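Local coordinates for putative type VI secretion protein (PDB 4HH5) that probably acts as a ClpA/ClpB-family ATPase in type VI secretion, with this chain forming the helical N-terminal Clp R domain of the longer protein, at residues I113-H117 against L152-E158; R61-D65 against P136-L140. One frame throughout, in Å; residues are numbered along the deposited sequence.

Contact 1 of 2, residues I113-H117 against L152-E158; sequences IRSVH and LDAQSDE
A buried carboxylate from the far end of the chain holds the start of a helix: Glu158 OE1 accepts the backbone N of Ser115 at 2.9 Å (165° at the hydrogen), and Glu158 OE2 accepts Ser115 OG at only 2.5 Å. Ser115 (chi1 p) opens helix 115-124, Arg114 is its extended N-cap (phi/psi -117/169), and Ile113 is extended too. In 152-158, helix 149-155 ends at Gln155; Ser156 turns extended (-87/148), and Asp157 and Glu158 curl back. The CA atoms of Arg114 and Glu158 are 6.7 Å apart, those of Val116 and Leu152 8.7 Å. Glu158 (chi1 m, chi2 t, chi3 77°) runs past Arg114, its OE1 3.3 Å from Arg114 CB. Arg114 (p, t, m) reaches over Glu158, whose backbone O lies over one guanidinium face; Arg114 NH1 forms a salt bridge with Asp153 OD1 at 2.8 Å, and NH2 packs 3.8 Å from Leu152 CB. Val116 CG2 meets Leu152 CD1 at 3.6 Å. Within the segments, Arg114 N donates to His117 ND1 (3.1 Å) and Glu158 N to Ser156 OG (3.1 Å), an ST turn. Asp54, at the start of helix 54-61, joins the cluster: it bridges to Arg114 NE, accepts Val116 N and bonds Ser156 OG. Ser115 N and Val116 N, the helix's first amides, are thus satisfied by sequence-distant acidic side chains; donors (Ser115 N and OG, Asn16 ND2, Asp54 N) meet the buried Glu158 carboxylate, while Arg114 pairs with Asp153 and Asp54.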
loop_
_atom_site.group_PDB
_atom_site.type_symbol
_atom_site.label_atom_id
_atom_site.label_comp_id
_atom_site.label_asym_id
_atom_site.label_seq_id
_atom_site.Cartn_x
_atom_site.Cartn_y
_atom_site.Cartn_z
ATOM N N ILE A 113 5.775 8.632 3.645
ATOM C CA ILE A 113 5.593 7.242 3.248
ATOM C C ILE A 113 5.138 7.177 1.797
ATOM O O ILE A 113 4.130 7.793 1.438
ATOM C CB ILE A 113 4.606 6.489 4.183
ATOM C CG1 ILE A 113 4.953 6.692 5.678
ATOM C CG2 ILE A 113 4.526 4.995 3.825
ATOM C CD1 ILE A 113 3.818 6.252 6.641
ATOM N N ARG A 114 5.855 6.390 0.977
ATOM C CA ARG A 114 5.489 6.165 -0.421
ATOM C C ARG A 114 5.177 4.690 -0.624
ATOM O O ARG A 114 5.446 3.896 0.285
ATOM C CB ARG A 114 6.532 6.725 -1.401
ATOM C CG ARG A 114 7.936 6.213 -1.247
ATOM C CD ARG A 114 8.905 7.108 -1.984
ATOM N NE ARG A 114 8.819 6.938 -3.438
ATOM C CZ ARG A 114 9.605 7.565 -4.304
ATOM N NH1 ARG A 114 10.534 8.411 -3.875
ATOM N NH2 ARG A 114 9.471 7.345 -5.608
ATOM N N SER A 115 4.597 4.304 -1.784
ATOM C CA SER A 115 4.232 2.894 -1.989
ATOM C C SER A 115 5.386 1.906 -1.918
ATOM O O SER A 115 5.178 0.783 -1.469
ATOM C CB SER A 115 3.367 2.688 -3.229
ATOM O OG SER A 115 4.078 2.982 -4.416
ATOM N N VAL A 116 6.612 2.332 -2.274
ATOM C CA VAL A 116 7.789 1.455 -2.166
ATOM C C VAL A 116 8.057 1.061 -0.704
ATOM O O VAL A 116 8.561 -0.029 -0.467
ATOM C CB VAL A 116 9.055 2.004 -2.889
ATOM C CG1 VAL A 116 9.683 3.171 -2.125
ATOM C CG2 VAL A 116 10.079 0.895 -3.126
ATOM N N HIS A 117 7.700 1.938 0.270
ATOM C CA HIS A 117 7.868 1.653 1.706
ATOM C C HIS A 117 6.829 0.648 2.162
ATOM O O HIS A 117 7.134 -0.200 2.997
ATOM C CB HIS A 117 7.813 2.932 2.563
ATOM C CG HIS A 117 8.844 3.949 2.175
ATOM N ND1 HIS A 117 8.524 5.287 2.058
ATOM C CD2 HIS A 117 10.159 3.785 1.893
ATOM C CE1 HIS A 117 9.648 5.896 1.713
ATOM N NE2 HIS A 117 10.654 5.027 1.583
ATOM N N LEU A 152 13.052 4.875 -9.387
ATOM C CA LEU A 152 11.730 5.266 -8.888
ATOM C C LEU A 152 11.590 6.783 -8.929
ATOM O O LEU A 152 10.556 7.290 -9.352
ATOM C CB LEU A 152 11.506 4.752 -7.451
ATOM C CG LEU A 152 11.383 3.245 -7.283
ATOM C CD1 LEU A 152 11.263 2.901 -5.839
ATOM C CD2 LEU A 152 10.178 2.677 -8.061
ATOM N N ASP A 153 12.671 7.507 -8.566
ATOM C CA ASP A 153 12.667 8.966 -8.598
ATOM C C ASP A 153 12.635 9.529 -10.035
ATOM O O ASP A 153 12.204 10.661 -10.238
ATOM C CB ASP A 153 13.819 9.533 -7.751
ATOM C CG ASP A 153 13.613 9.392 -6.246
ATOM O OD1 ASP A 153 12.486 9.027 -5.824
ATOM O OD2 ASP A 153 14.563 9.678 -5.488
ATOM N N ALA A 154 13.043 8.730 -11.033
ATOM C CA ALA A 154 13.009 9.179 -12.422
ATOM C C ALA A 154 11.684 8.833 -13.126
ATOM O O ALA A 154 11.311 9.517 -14.076
ATOM C CB ALA A 154 14.172 8.575 -13.195
ATOM N N GLN A 155 10.978 7.775 -12.670
ATOM C CA GLN A 155 9.778 7.287 -13.363
ATOM C C GLN A 155 8.432 7.344 -12.632
ATOM O O GLN A 155 7.393 7.286 -13.282
ATOM C CB GLN A 155 10.034 5.846 -13.846
ATOM C CG GLN A 155 11.277 5.671 -14.725
ATOM C CD GLN A 155 11.406 4.279 -15.296
ATOM O OE1 GLN A 155 10.508 3.445 -15.184
ATOM N NE2 GLN A 155 12.517 4.009 -15.958
ATOM N N SER A 156 8.437 7.368 -11.303
ATOM C CA SER A 156 7.203 7.329 -10.518
ATOM C C SER A 156 6.607 8.713 -10.303
ATOM O O SER A 156 7.352 9.675 -10.160
ATOM C CB SER A 156 7.478 6.665 -9.168
ATOM O OG SER A 156 6.344 6.636 -8.320
ATOM N N ASP A 157 5.263 8.798 -10.211
ATOM C CA ASP A 157 4.548 10.047 -9.898
ATOM C C ASP A 157 4.756 10.420 -8.413
ATOM O O ASP A 157 4.422 11.533 -8.009
ATOM C CB ASP A 157 3.043 9.916 -10.213
ATOM C CG ASP A 157 2.629 10.398 -11.597
ATOM O OD1 ASP A 157 3.517 10.564 -12.463
ATOM O OD2 ASP A 157 1.418 10.589 -11.818
ATOM N N GLU A 158 5.325 9.490 -7.610
ATOM C CA GLU A 158 5.638 9.678 -6.181
ATOM C C GLU A 158 7.062 10.249 -5.956
ATOM O O GLU A 158 7.547 10.296 -4.820
ATOM C CB GLU A 158 5.517 8.342 -5.436
ATOM C CG GLU A 158 4.157 7.689 -5.534
ATOM C CD GLU A 158 4.082 6.418 -4.718
ATOM O OE1 GLU A 158 3.962 6.514 -3.477
ATOM O OE2 GLU A 158 4.160 5.325 -5.318
#

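Contact 2 of 2, residues R61-D65 against P136-L140; sequences RYDWD and PLLTL
Pro136, in the last part of a 3-10 segment that ends at Leu138, points its CB at one face of the Trp64 indole, 3.8 Å from the centroid of the five-membered ring and 12° off its normal, a CH-pi contact, with the two CA atoms 6.5 Å apart. Trp64 (chi1 m, chi2 -6°) follows Asp63, which has left-handed backbone angles (50/49), so the link from helix 54-61 to helix 66-78 turns sharply and directs the indole at 136-140. Leu137 points its CB away, yet its CD1 reaches 4.0 Å from Trp64 CZ3, between that ring and helix 115-124. This is loop-to-loop packing of two interhelical connections of the Clp R domain, without a direct hydrogen bond. Thr139 N and OG1 both bond Pro136 O (3.2 and 2.6 Å), closing the turn; one water accepts from Trp64 NE1 (2.9 Å) and donates to Thr139 OG1 (2.7 Å). Leu140, extended (-95/139), sets CD2 4.0 Å from the Tyr62 ring centroid, 13° off its normal, and CD1 4.1 Å from Trp64 CZ2.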
loop_
_atom_site.group_PDB
_atom_site.type_symbol
_atom_site.label_atom_id
_atom_site.label_comp_id
_atom_site.label_asym_id
_atom_site.label_seq_id
_atom_site.Cartn_x
_atom_site.Cartn_y
_atom_site.Cartn_z
ATOM N N ARG A 61 9.397 -2.502 -14.893
ATOM C CA ARG A 61 10.821 -2.849 -14.918
ATOM C C ARG A 61 11.086 -4.372 -14.844
ATOM O O ARG A 61 11.965 -4.884 -15.548
ATOM C CB ARG A 61 11.565 -2.140 -13.779
ATOM C CG ARG A 61 13.072 -2.346 -13.835
ATOM C CD ARG A 61 13.775 -1.038 -14.087
ATOM N NE ARG A 61 15.074 -1.186 -14.743
ATOM C CZ ARG A 61 16.191 -1.573 -14.133
ATOM N NH1 ARG A 61 17.327 -1.661 -14.808
ATOM N NH2 ARG A 61 16.172 -1.896 -12.844
ATOM N N TYR A 62 10.364 -5.066 -13.955
ATOM C CA TYR A 62 10.550 -6.499 -13.708
ATOM C C TYR A 62 9.567 -7.411 -14.426
ATOM O O TYR A 62 9.509 -8.602 -14.141
ATOM C CB TYR A 62 10.672 -6.778 -12.207
ATOM C CG TYR A 62 11.912 -6.120 -11.652
ATOM C CD1 TYR A 62 13.174 -6.665 -11.878
ATOM C CD2 TYR A 62 11.840 -4.889 -11.007
ATOM C CE1 TYR A 62 14.328 -6.024 -11.437
ATOM C CE2 TYR A 62 12.990 -4.237 -10.561
ATOM C CZ TYR A 62 14.232 -4.804 -10.787
ATOM O OH TYR A 62 15.366 -4.168 -10.348
ATOM N N ASP A 63 8.833 -6.847 -15.390
ATOM C CA ASP A 63 7.882 -7.535 -16.254
ATOM C C ASP A 63 6.873 -8.414 -15.517
ATOM O O ASP A 63 6.671 -9.578 -15.864
ATOM C CB ASP A 63 8.607 -8.286 -17.388
ATOM C CG ASP A 63 7.725 -8.531 -18.593
ATOM O OD1 ASP A 63 6.981 -7.596 -18.985
ATOM O OD2 ASP A 63 7.761 -9.655 -19.134
ATOM N N TRP A 64 6.252 -7.851 -14.483
ATOM C CA TRP A 64 5.216 -8.552 -13.740
ATOM C C TRP A 64 3.983 -8.633 -14.620
ATOM O O TRP A 64 3.727 -7.720 -15.415
ATOM C CB TRP A 64 4.841 -7.784 -12.466
ATOM C CG TRP A 64 5.922 -7.648 -11.434
ATOM C CD1 TRP A 64 7.161 -8.225 -11.442
ATOM C CD2 TRP A 64 5.835 -6.903 -10.221
ATOM N NE1 TRP A 64 7.856 -7.868 -10.315
ATOM C CE2 TRP A 64 7.070 -7.044 -9.551
ATOM C CE3 TRP A 64 4.845 -6.076 -9.653
ATOM C CZ2 TRP A 64 7.338 -6.406 -8.335
ATOM C CZ3 TRP A 64 5.122 -5.428 -8.460
ATOM C CH2 TRP A 64 6.343 -5.620 -7.800
ATOM N N ASP A 65 3.224 -9.728 -14.493
ATOM C CA ASP A 65 1.965 -9.832 -15.217
ATOM C C ASP A 65 0.976 -9.042 -14.339
ATOM O O ASP A 65 0.441 -9.576 -13.371
ATOM C CB ASP A 65 1.546 -11.307 -15.401
ATOM C CG ASP A 65 0.205 -11.511 -16.097
ATOM O OD1 ASP A 65 -0.496 -10.506 -16.362
ATOM O OD2 ASP A 65 -0.168 -12.666 -16.319
ATOM N N PRO A 136 4.260 -11.610 -6.993
ATOM C CA PRO A 136 5.352 -10.796 -7.591
ATOM C C PRO A 136 5.874 -9.678 -6.687
ATOM O O PRO A 136 7.054 -9.336 -6.744
ATOM C CB PRO A 136 4.714 -10.213 -8.863
ATOM C CG PRO A 136 3.571 -11.160 -9.182
ATOM C CD PRO A 136 3.035 -11.518 -7.824
ATOM N N LEU A 137 4.991 -9.130 -5.839
ATOM C CA LEU A 137 5.305 -8.062 -4.885
ATOM C C LEU A 137 6.309 -8.547 -3.817
ATOM O O LEU A 137 6.989 -7.732 -3.209
ATOM C CB LEU A 137 3.994 -7.574 -4.227
ATOM C CG LEU A 137 3.115 -6.595 -5.046
ATOM C CD1 LEU A 137 2.367 -7.293 -6.176
ATOM C CD2 LEU A 137 2.103 -5.908 -4.161
ATOM N N LEU A 138 6.412 -9.869 -3.611
ATOM C CA LEU A 138 7.321 -10.489 -2.636
ATOM C C LEU A 138 8.680 -10.898 -3.231
ATOM O O LEU A 138 9.521 -11.447 -2.509
ATOM C CB LEU A 138 6.634 -11.704 -1.968
ATOM C CG LEU A 138 5.232 -11.479 -1.369
ATOM C CD1 LEU A 138 4.669 -12.773 -0.804
ATOM C CD2 LEU A 138 5.242 -10.387 -0.292
ATOM N N THR A 139 8.902 -10.634 -4.534
ATOM C CA THR A 139 10.130 -11.032 -5.241
ATOM C C THR A 139 11.349 -10.154 -4.996
ATOM O O THR A 139 12.468 -10.655 -5.079
ATOM C CB THR A 139 9.894 -11.316 -6.738
ATOM O OG1 THR A 139 9.481 -10.117 -7.391
ATOM C CG2 THR A 139 8.902 -12.452 -6.983
ATOM N N LEU A 140 11.150 -8.854 -4.729
ATOM C CA LEU A 140 12.259 -7.932 -4.477
ATOM C C LEU A 140 12.490 -7.812 -2.978
ATOM O O LEU A 140 11.533 -7.781 -2.216
ATOM C CB LEU A 140 11.978 -6.535 -5.084
ATOM C CG LEU A 140 11.733 -6.463 -6.600
ATOM C CD1 LEU A 140 10.982 -5.200 -6.969
ATOM C CD2 LEU A 140 13.039 -6.566 -7.386
HETATM O O HOH W 1 10.527 -8.738 -9.493
#

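Along the chain the segments alternate: 61-65, 113-117, 136-140, then 152-158, so the two contacts cross in sequence. Their centres are 15 Å apart and their nearest atoms about 6 Å, without touching. Two helices connect them. Helix 54-61 begins at Asp54, which joins the polar cluster of contact 1, and leads straight into 61-65 of contact 2. Helix 115-124 starts in contact 1, while its Leu119 and Leu122 pack on Leu137 of contact 2 and its Thr123 bonds Leu140 O. Contact 1 is buried and largely polar, contact 2 partly buried and mostly apolar; together they tie these two helices to the C-terminal part of the Clp R domain.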